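Local coordinates for aminotransferase (Streptomyces pactum, PDB 4ZM4), which belongs to the class-III aminotransferases, a pyridoxal-5'-phosphate-dependent family, and is modelled with pyridoxal-5'-phosphate and the ligand P3B bound, at residues Q265-V270 with N363-L368; G342-D347 with H427-I432. The protein carries 1 engineered substitution. One frame throughout, in Å; residues are numbered along the deposited sequence.

Interaction 1 (Q265-V270 with N363-L368); sequences QERYGV and NRVGTL
Val-365 sets its CG1 methyl over one face of the Arg-267 guanidinium, 3.5 Å from CZ and close to the centre of the group. The arginine gets there fully stretched: CG lies opposite the backbone N (chi1 -177°) and the chain runs straight on to NE, off the last turn of helix 263-267. A second van der Waals touch comes from Tyr-268 OH, 3.9 Å from Val-365 CG1. The same tyrosine ring has Arg-267 CG 4.2 Å above the plane of one face, so aromatic ring, arginine and valine methyl pack as a small cluster.

No hydrogen bond joins 265-270 to 363-368. Arg-267 NH1 donates to the carbonyl of Val-259, just outside the segments, while Arg-364 NH1 reaches Gly-366 O at 2.9 Å, the acceptor lying in the guanidinium plane. That acceptor belongs to the type II' turn from Val-365 to Leu-368, closed by its own backbone bonds, which links strands 360-365 and 368-373 as a beta-hairpin. A Schellman motif at Gly-269 ends the helix.

Contact between the segments is therefore van der Waals in kind: the arginine offers its flat face to a methyl while its NH1 donates to Val-259 O.

Interaction 2 (G342-D347 with H427-I432); sequences GQYMED and HTRDVI
Tyr-344 swings its ring out to helix 429-444, and Arg-429 lays its aliphatic part over one face. The touching atom is Arg-429 CG, 3.9 Å from the centroid of the Tyr-344 ring and 30° off the normal, a CH-pi contact. Beyond it the arginine bends at chi2 (107°), which folds the guanidinium back toward the root of the tyrosine: its NH2 comes within 4.0 Å of Tyr-344 CB. The guanidinium and ring planes are 11° apart, with CB rather than the ring over the guanidinium. Arg-429 NH2 also makes a weak hydrogen bond to Asp-340 O, and Tyr-344 OH is bonded to Asp-433 OD1, tying down the far end of the ring.

The contact joins helix 334-355 to the start of the C-terminal helix 429-444, where Thr-428 is the N-cap and its OG1 accepts a weak bond from Val-431 N.

Ile-432 touches both Tyr-344 and Met-345 with each branch. Its CG2 lies 3.7 Å from Tyr-344 CD2 and 3.9 Å from Met-345 SD. On the other branch CD1 sits at the ring edge, in plane, and CG1 is met by Met-345 CE at 3.6 Å; the methionine curls at chi2 and chi3 to bring that methyl round, and its side chain also rests on Leu-63, Leu-423 and Met-369.

In the fold
Interactions 1 and 2 have centres 18 Å apart and meet through a salt bridge, Arg-364 NE to Glu-346 OE1 at 2.8 Å. Arg-364 adds a second salt bridge, to Glu-339, and its CD lies 3.2 Å from Gly-342 O; with Thr-367 resting on Leu-338, these contacts hold the hairpin of interaction 1 against helix 334-355, which supplies 342-347 to interaction 2. Along the sequence the two contacts interleave, each joining parts 80 or more residues apart. Interaction 1 is the more central, about 13 Å from the chain centre against about 21 Å, centre to centre, and the Val-365 side chain is about 14 Å from the bound P3B; neither contact is touched by the other subunit.

Interaction 1 (Q265-V270 with N363-L368)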
ATOM      1  N   GLN B 265      -1.215 -22.838   7.134  1.00 21.00           N
ATOM      2  CA  GLN B 265      -1.899 -23.760   6.248  1.00 21.90           C
ATOM      3  C   GLN B 265      -1.282 -25.144   6.268  1.00 22.41           C
ATOM      4  O   GLN B 265      -1.972 -26.137   6.472  1.00 22.98           O
ATOM      5  CB  GLN B 265      -1.713 -23.248   4.818  1.00 23.76           C
ATOM      6  CG  GLN B 265      -2.976 -22.861   4.147  1.00 24.10           C
ATOM      7  CD  GLN B 265      -2.706 -22.025   2.919  1.00 23.79           C
ATOM      8  OE1 GLN B 265      -2.702 -22.539   1.800  1.00 22.38           O
ATOM      9  NE2 GLN B 265      -2.543 -20.713   3.119  1.00 22.02           N
ATOM     10  N   GLU B 266       0.021 -25.179   6.015  1.00 22.21           N
ATOM     11  CA  GLU B 266       0.788 -26.392   5.895  1.00 23.92           C
ATOM     12  C   GLU B 266       1.047 -26.932   7.272  1.00 25.16           C
ATOM     13  O   GLU B 266       0.870 -28.123   7.527  1.00 26.84           O
ATOM     14  CB  GLU B 266       2.131 -26.088   5.205  1.00 24.91           C
ATOM     15  CG  GLU B 266       3.038 -27.264   4.914  1.00 26.99           C
ATOM     16  CD  GLU B 266       4.262 -26.847   4.111  1.00 30.11           C
ATOM     17  OE1 GLU B 266       4.221 -26.899   2.848  1.00 32.41           O
ATOM     18  OE2 GLU B 266       5.273 -26.453   4.724  1.00 29.58           O
ATOM     19  N   ARG B 267       1.507 -26.067   8.163  1.00 24.91           N
ATOM     20  CA  ARG B 267       1.900 -26.504   9.492  1.00 24.90           C
ATOM     21  C   ARG B 267       0.746 -27.206  10.195  1.00 25.18           C
ATOM     22  O   ARG B 267       0.974 -28.212  10.854  1.00 25.73           O
ATOM     23  CB  ARG B 267       2.374 -25.324  10.318  1.00 25.04           C
ATOM     24  CG  ARG B 267       2.860 -25.691  11.695  1.00 24.61           C
ATOM     25  CD  ARG B 267       3.507 -24.487  12.354  1.00 25.67           C
ATOM     26  NE  ARG B 267       4.101 -24.844  13.639  1.00 24.61           N
ATOM     27  CZ  ARG B 267       5.384 -24.694  13.970  1.00 24.85           C
ATOM     28  NH1 ARG B 267       6.274 -24.172  13.137  1.00 24.16           N
ATOM     29  NH2 ARG B 267       5.788 -25.065  15.177  1.00 25.57           N
ATOM     30  N   TYR B 268      -0.484 -26.696  10.044  1.00 24.37           N
ATOM     31  CA  TYR B 268      -1.612 -27.247  10.768  1.00 24.14           C
ATOM     32  C   TYR B 268      -2.536 -28.096   9.896  1.00 24.51           C
ATOM     33  O   TYR B 268      -3.542 -28.607  10.385  1.00 23.88           O
ATOM     34  CB  TYR B 268      -2.390 -26.138  11.479  1.00 24.43           C
ATOM     35  CG  TYR B 268      -1.569 -25.358  12.501  1.00 24.81           C
ATOM     36  CD1 TYR B 268      -1.274 -25.911  13.743  1.00 25.14           C
ATOM     37  CD2 TYR B 268      -1.098 -24.065  12.223  1.00 24.60           C
ATOM     38  CE1 TYR B 268      -0.529 -25.213  14.681  1.00 25.63           C
ATOM     39  CE2 TYR B 268      -0.356 -23.350  13.163  1.00 25.78           C
ATOM     40  CZ  TYR B 268      -0.050 -23.943  14.385  1.00 25.03           C
ATOM     41  OH  TYR B 268       0.692 -23.278  15.340  1.00 26.97           O
ATOM     42  N   GLY B 269      -2.190 -28.261   8.626  1.00 26.17           N
ATOM     43  CA  GLY B 269      -2.948 -29.112   7.716  1.00 27.50           C
ATOM     44  C   GLY B 269      -4.400 -28.710   7.488  1.00 27.29           C
ATOM     45  O   GLY B 269      -5.283 -29.564   7.408  1.00 27.34           O
ATOM     46  N   VAL B 270      -4.668 -27.415   7.411  1.00 25.83           N
ATOM     47  CA  VAL B 270      -6.038 -26.915   7.138  1.00 24.50           C
ATOM     48  C   VAL B 270      -5.942 -25.887   6.023  1.00 24.26           C
ATOM     49  O   VAL B 270      -5.169 -24.946   6.120  1.00 23.82           O
ATOM     50  CB  VAL B 270      -6.662 -26.252   8.376  1.00 23.19           C
ATOM     51  CG1 VAL B 270      -8.031 -25.668   8.064  1.00 22.31           C
ATOM     52  CG2 VAL B 270      -6.758 -27.259   9.495  1.00 22.34           C
ATOM     53  N   ASN B 363       5.337 -17.611  24.506  1.00 25.40           N
ATOM     54  CA  ASN B 363       4.743 -18.480  23.491  1.00 26.44           C
ATOM     55  C   ASN B 363       5.623 -18.438  22.241  1.00 22.72           C
ATOM     56  O   ASN B 363       6.148 -17.402  21.906  1.00 20.39           O
ATOM     57  CB  ASN B 363       3.318 -18.049  23.110  1.00 28.24           C
ATOM     58  CG  ASN B 363       2.278 -18.326  24.200  1.00 31.32           C
ATOM     59  OD1 ASN B 363       1.392 -17.489  24.441  1.00 36.10           O
ATOM     60  ND2 ASN B 363       2.322 -19.506  24.802  1.00 33.54           N
ATOM     61  N   ARG B 364       5.781 -19.563  21.573  1.00 21.23           N
ATOM     62  CA  ARG B 364       6.585 -19.593  20.396  1.00 21.90           C
ATOM     63  C   ARG B 364       6.016 -20.507  19.303  1.00 22.20           C
ATOM     64  O   ARG B 364       5.513 -21.588  19.576  1.00 22.21           O
ATOM     65  CB  ARG B 364       8.004 -20.031  20.755  1.00 22.43           C
ATOM     66  CG  ARG B 364       8.998 -19.908  19.591  1.00 22.87           C
ATOM     67  CD  ARG B 364      10.426 -20.229  20.029  1.00 22.45           C
ATOM     68  NE  ARG B 364      10.582 -21.632  20.408  1.00 22.46           N
ATOM     69  CZ  ARG B 364      10.690 -22.649  19.553  1.00 21.92           C
ATOM     70  NH1 ARG B 364      10.652 -22.448  18.243  1.00 21.52           N
ATOM     71  NH2 ARG B 364      10.844 -23.890  20.023  1.00 21.94           N
ATOM     72  N   VAL B 365       6.087 -20.050  18.059  1.00 20.32           N
ATOM     73  CA  VAL B 365       5.813 -20.883  16.917  1.00 18.26           C
ATOM     74  C   VAL B 365       6.926 -20.552  15.918  1.00 19.64           C
ATOM     75  O   VAL B 365       6.869 -19.513  15.211  1.00 17.56           O
ATOM     76  CB  VAL B 365       4.413 -20.627  16.307  1.00 18.41           C
ATOM     77  CG1 VAL B 365       4.160 -21.586  15.161  1.00 17.85           C
ATOM     78  CG2 VAL B 365       3.310 -20.772  17.346  1.00 17.77           C
ATOM     79  N   GLY B 366       7.952 -21.414  15.913  1.00 17.83           N
ATOM     80  CA  GLY B 366       9.115 -21.238  15.113  1.00 18.03           C
ATOM     81  C   GLY B 366       9.875 -20.028  15.603  1.00 19.30           C
ATOM     82  O   GLY B 366      10.232 -19.944  16.767  1.00 19.38           O
ATOM     83  N   THR B 367      10.089 -19.070  14.702  1.00 20.15           N
ATOM     84  CA  THR B 367      10.809 -17.851  15.019  1.00 20.36           C
ATOM     85  C   THR B 367       9.872 -16.701  15.409  1.00 23.90           C
ATOM     86  O   THR B 367      10.306 -15.556  15.562  1.00 25.67           O
ATOM     87  CB  THR B 367      11.684 -17.440  13.813  1.00 19.23           C
ATOM     88  OG1 THR B 367      10.939 -17.544  12.589  1.00 15.79           O
ATOM     89  CG2 THR B 367      12.885 -18.340  13.732  1.00 19.21           C
ATOM     90  N   LEU B 368       8.585 -17.000  15.518  1.00 26.31           N
ATOM     91  CA  LEU B 368       7.571 -16.042  15.981  1.00 26.32           C
ATOM     92  C   LEU B 368       7.466 -16.321  17.472  1.00 28.54           C
ATOM     93  O   LEU B 368       7.363 -17.486  17.885  1.00 32.20           O
ATOM     94  CB  LEU B 368       6.263 -16.356  15.317  1.00 27.60           C
ATOM     95  CG  LEU B 368       5.411 -15.342  14.608  1.00 30.72           C
ATOM     96  CD1 LEU B 368       6.202 -14.430  13.705  1.00 35.80           C
ATOM     97  CD2 LEU B 368       4.396 -16.112  13.805  1.00 32.16           C
TER

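Interaction 2 (G342-D347 with H427-I432)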
ATOM      1  N   GLY B 342      14.865 -20.589  17.343  1.00 25.26           N
ATOM      2  CA  GLY B 342      13.783 -20.217  18.242  1.00 26.33           C
ATOM      3  C   GLY B 342      13.828 -20.972  19.554  1.00 25.46           C
ATOM      4  O   GLY B 342      13.605 -20.391  20.620  1.00 26.43           O
ATOM      5  N   GLN B 343      14.136 -22.254  19.484  1.00 26.21           N
ATOM      6  CA  GLN B 343      14.216 -23.065  20.675  1.00 25.07           C
ATOM      7  C   GLN B 343      15.315 -22.525  21.554  1.00 25.70           C
ATOM      8  O   GLN B 343      15.151 -22.399  22.779  1.00 24.98           O
ATOM      9  CB  GLN B 343      14.485 -24.538  20.324  1.00 24.55           C
ATOM     10  CG  GLN B 343      14.411 -25.489  21.520  1.00 23.77           C
ATOM     11  CD  GLN B 343      13.000 -25.699  22.009  1.00 25.10           C
ATOM     12  OE1 GLN B 343      12.612 -25.221  23.069  1.00 26.39           O
ATOM     13  NE2 GLN B 343      12.213 -26.429  21.232  1.00 27.86           N
ATOM     14  N   TYR B 344      16.468 -22.243  20.952  1.00 26.96           N
ATOM     15  CA  TYR B 344      17.590 -21.747  21.732  1.00 28.36           C
ATOM     16  C   TYR B 344      17.257 -20.402  22.381  1.00 27.42           C
ATOM     17  O   TYR B 344      17.674 -20.147  23.512  1.00 28.78           O
ATOM     18  CB  TYR B 344      18.863 -21.665  20.887  1.00 31.81           C
ATOM     19  CG  TYR B 344      20.117 -21.421  21.720  1.00 34.09           C
ATOM     20  CD1 TYR B 344      20.525 -22.341  22.689  1.00 35.53           C
ATOM     21  CD2 TYR B 344      20.889 -20.284  21.532  1.00 32.89           C
ATOM     22  CE1 TYR B 344      21.659 -22.129  23.455  1.00 36.15           C
ATOM     23  CE2 TYR B 344      22.031 -20.072  22.268  1.00 35.28           C
ATOM     24  CZ  TYR B 344      22.416 -21.000  23.230  1.00 36.89           C
ATOM     25  OH  TYR B 344      23.561 -20.787  23.967  1.00 37.03           O
ATOM     26  N   MET B 345      16.540 -19.531  21.672  1.00 27.78           N
ATOM     27  CA  MET B 345      16.177 -18.233  22.257  1.00 27.08           C
ATOM     28  C   MET B 345      15.210 -18.495  23.386  1.00 26.35           C
ATOM     29  O   MET B 345      15.374 -17.950  24.468  1.00 25.51           O
ATOM     30  CB  MET B 345      15.563 -17.272  21.233  1.00 28.37           C
ATOM     31  CG  MET B 345      15.134 -15.923  21.840  1.00 27.60           C
ATOM     32  SD  MET B 345      16.523 -14.836  22.302  1.00 28.36           S
ATOM     33  CE  MET B 345      16.867 -14.112  20.697  1.00 28.68           C
ATOM     34  N   GLU B 346      14.205 -19.333  23.129  1.00 25.08           N
ATOM     35  CA  GLU B 346      13.240 -19.675  24.157  1.00 24.80           C
ATOM     36  C   GLU B 346      13.930 -20.224  25.411  1.00 28.12           C
ATOM     37  O   GLU B 346      13.686 -19.714  26.504  1.00 29.13           O
ATOM     38  CB  GLU B 346      12.207 -20.677  23.650  1.00 25.51           C
ATOM     39  CG  GLU B 346      11.228 -21.121  24.733  1.00 24.06           C
ATOM     40  CD  GLU B 346      10.148 -22.063  24.240  1.00 24.69           C
ATOM     41  OE1 GLU B 346      10.141 -22.459  23.041  1.00 25.89           O
ATOM     42  OE2 GLU B 346       9.265 -22.380  25.058  1.00 24.71           O
ATOM     43  N   ASP B 347      14.803 -21.229  25.264  1.00 28.16           N
ATOM     44  CA  ASP B 347      15.466 -21.841  26.429  1.00 30.47           C
ATOM     45  C   ASP B 347      16.311 -20.818  27.205  1.00 31.40           C
ATOM     46  O   ASP B 347      16.250 -20.739  28.437  1.00 32.06           O
ATOM     47  CB  ASP B 347      16.340 -23.050  26.030  1.00 31.89           C
ATOM     48  CG  ASP B 347      15.529 -24.210  25.407  1.00 31.68           C
ATOM     49  OD1 ASP B 347      14.295 -24.312  25.635  1.00 32.78           O
ATOM     50  OD2 ASP B 347      16.142 -25.023  24.679  1.00 30.64           O
ATOM     51  N   HIS B 427      20.131 -14.218  13.847  1.00 24.25           N
ATOM     52  CA  HIS B 427      20.169 -14.394  15.303  1.00 23.27           C
ATOM     53  C   HIS B 427      20.847 -15.740  15.636  1.00 23.10           C
ATOM     54  O   HIS B 427      20.191 -16.715  15.949  1.00 21.60           O
ATOM     55  CB  HIS B 427      18.784 -14.333  15.895  1.00 23.21           C
ATOM     56  CG  HIS B 427      18.174 -12.966  15.839  1.00 24.95           C
ATOM     57  ND1 HIS B 427      17.467 -12.510  14.750  1.00 24.43           N
ATOM     58  CD2 HIS B 427      18.158 -11.961  16.744  1.00 24.40           C
ATOM     59  CE1 HIS B 427      17.044 -11.281  14.986  1.00 24.63           C
ATOM     60  NE2 HIS B 427      17.462 -10.921  16.179  1.00 25.10           N
ATOM     61  N   THR B 428      22.175 -15.753  15.510  1.00 23.48           N
ATOM     62  CA  THR B 428      23.019 -16.947  15.729  1.00 24.51           C
ATOM     63  C   THR B 428      23.081 -17.232  17.219  1.00 25.29           C
ATOM     64  O   THR B 428      22.556 -16.461  18.018  1.00 24.30           O
ATOM     65  CB  THR B 428      24.458 -16.688  15.254  1.00 22.04           C
ATOM     66  OG1 THR B 428      25.004 -15.624  16.022  1.00 19.32           O
ATOM     67  CG2 THR B 428      24.509 -16.294  13.782  1.00 22.75           C
ATOM     68  N   ARG B 429      23.721 -18.329  17.594  1.00 29.19           N
ATOM     69  CA  ARG B 429      23.936 -18.627  19.019  1.00 34.28           C
ATOM     70  C   ARG B 429      24.662 -17.503  19.759  1.00 30.49           C
ATOM     71  O   ARG B 429      24.276 -17.162  20.873  1.00 31.48           O
ATOM     72  CB  ARG B 429      24.704 -19.944  19.236  1.00 40.44           C
ATOM     73  CG  ARG B 429      23.812 -21.164  19.487  1.00 48.35           C
ATOM     74  CD  ARG B 429      23.743 -22.118  18.298  1.00 54.72           C
ATOM     75  NE  ARG B 429      22.536 -22.942  18.324  1.00 59.31           N
ATOM     76  CZ  ARG B 429      21.425 -22.724  17.615  1.00 61.59           C
ATOM     77  NH1 ARG B 429      21.314 -21.683  16.778  1.00 54.48           N
ATOM     78  NH2 ARG B 429      20.410 -23.573  17.747  1.00 66.83           N
ATOM     79  N   ASP B 430      25.703 -16.938  19.164  1.00 29.79           N
ATOM     80  CA  ASP B 430      26.480 -15.924  19.872  1.00 31.59           C
ATOM     81  C   ASP B 430      25.608 -14.694  20.148  1.00 30.30           C
ATOM     82  O   ASP B 430      25.673 -14.126  21.237  1.00 28.91           O
ATOM     83  CB  ASP B 430      27.745 -15.498  19.101  1.00 35.14           C
ATOM     84  CG  ASP B 430      28.809 -16.622  18.994  1.00 36.79           C
ATOM     85  OD1 ASP B 430      29.712 -16.482  18.139  1.00 36.26           O
ATOM     86  OD2 ASP B 430      28.787 -17.605  19.778  1.00 36.77           O
ATOM     87  N   VAL B 431      24.801 -14.290  19.154  1.00 28.48           N
ATOM     88  CA  VAL B 431      23.875 -13.158  19.284  1.00 25.53           C
ATOM     89  C   VAL B 431      22.898 -13.382  20.448  1.00 25.24           C
ATOM     90  O   VAL B 431      22.747 -12.532  21.310  1.00 23.25           O
ATOM     91  CB  VAL B 431      23.085 -12.909  17.982  1.00 23.94           C
ATOM     92  CG1 VAL B 431      21.929 -11.957  18.243  1.00 24.69           C
ATOM     93  CG2 VAL B 431      23.987 -12.353  16.899  1.00 23.24           C
ATOM     94  N   ILE B 432      22.301 -14.566  20.478  1.00 25.38           N
ATOM     95  CA  ILE B 432      21.364 -14.930  21.513  1.00 26.26           C
ATOM     96  C   ILE B 432      22.038 -14.977  22.884  1.00 26.88           C
ATOM     97  O   ILE B 432      21.424 -14.608  23.882  1.00 27.28           O
ATOM     98  CB  ILE B 432      20.702 -16.285  21.164  1.00 29.86           C
ATOM     99  CG1 ILE B 432      19.811 -16.115  19.912  1.00 30.19           C
ATOM    100  CG2 ILE B 432      19.895 -16.828  22.331  1.00 28.52           C
ATOM    101  CD1 ILE B 432      19.451 -17.388  19.192  1.00 28.92           C
TER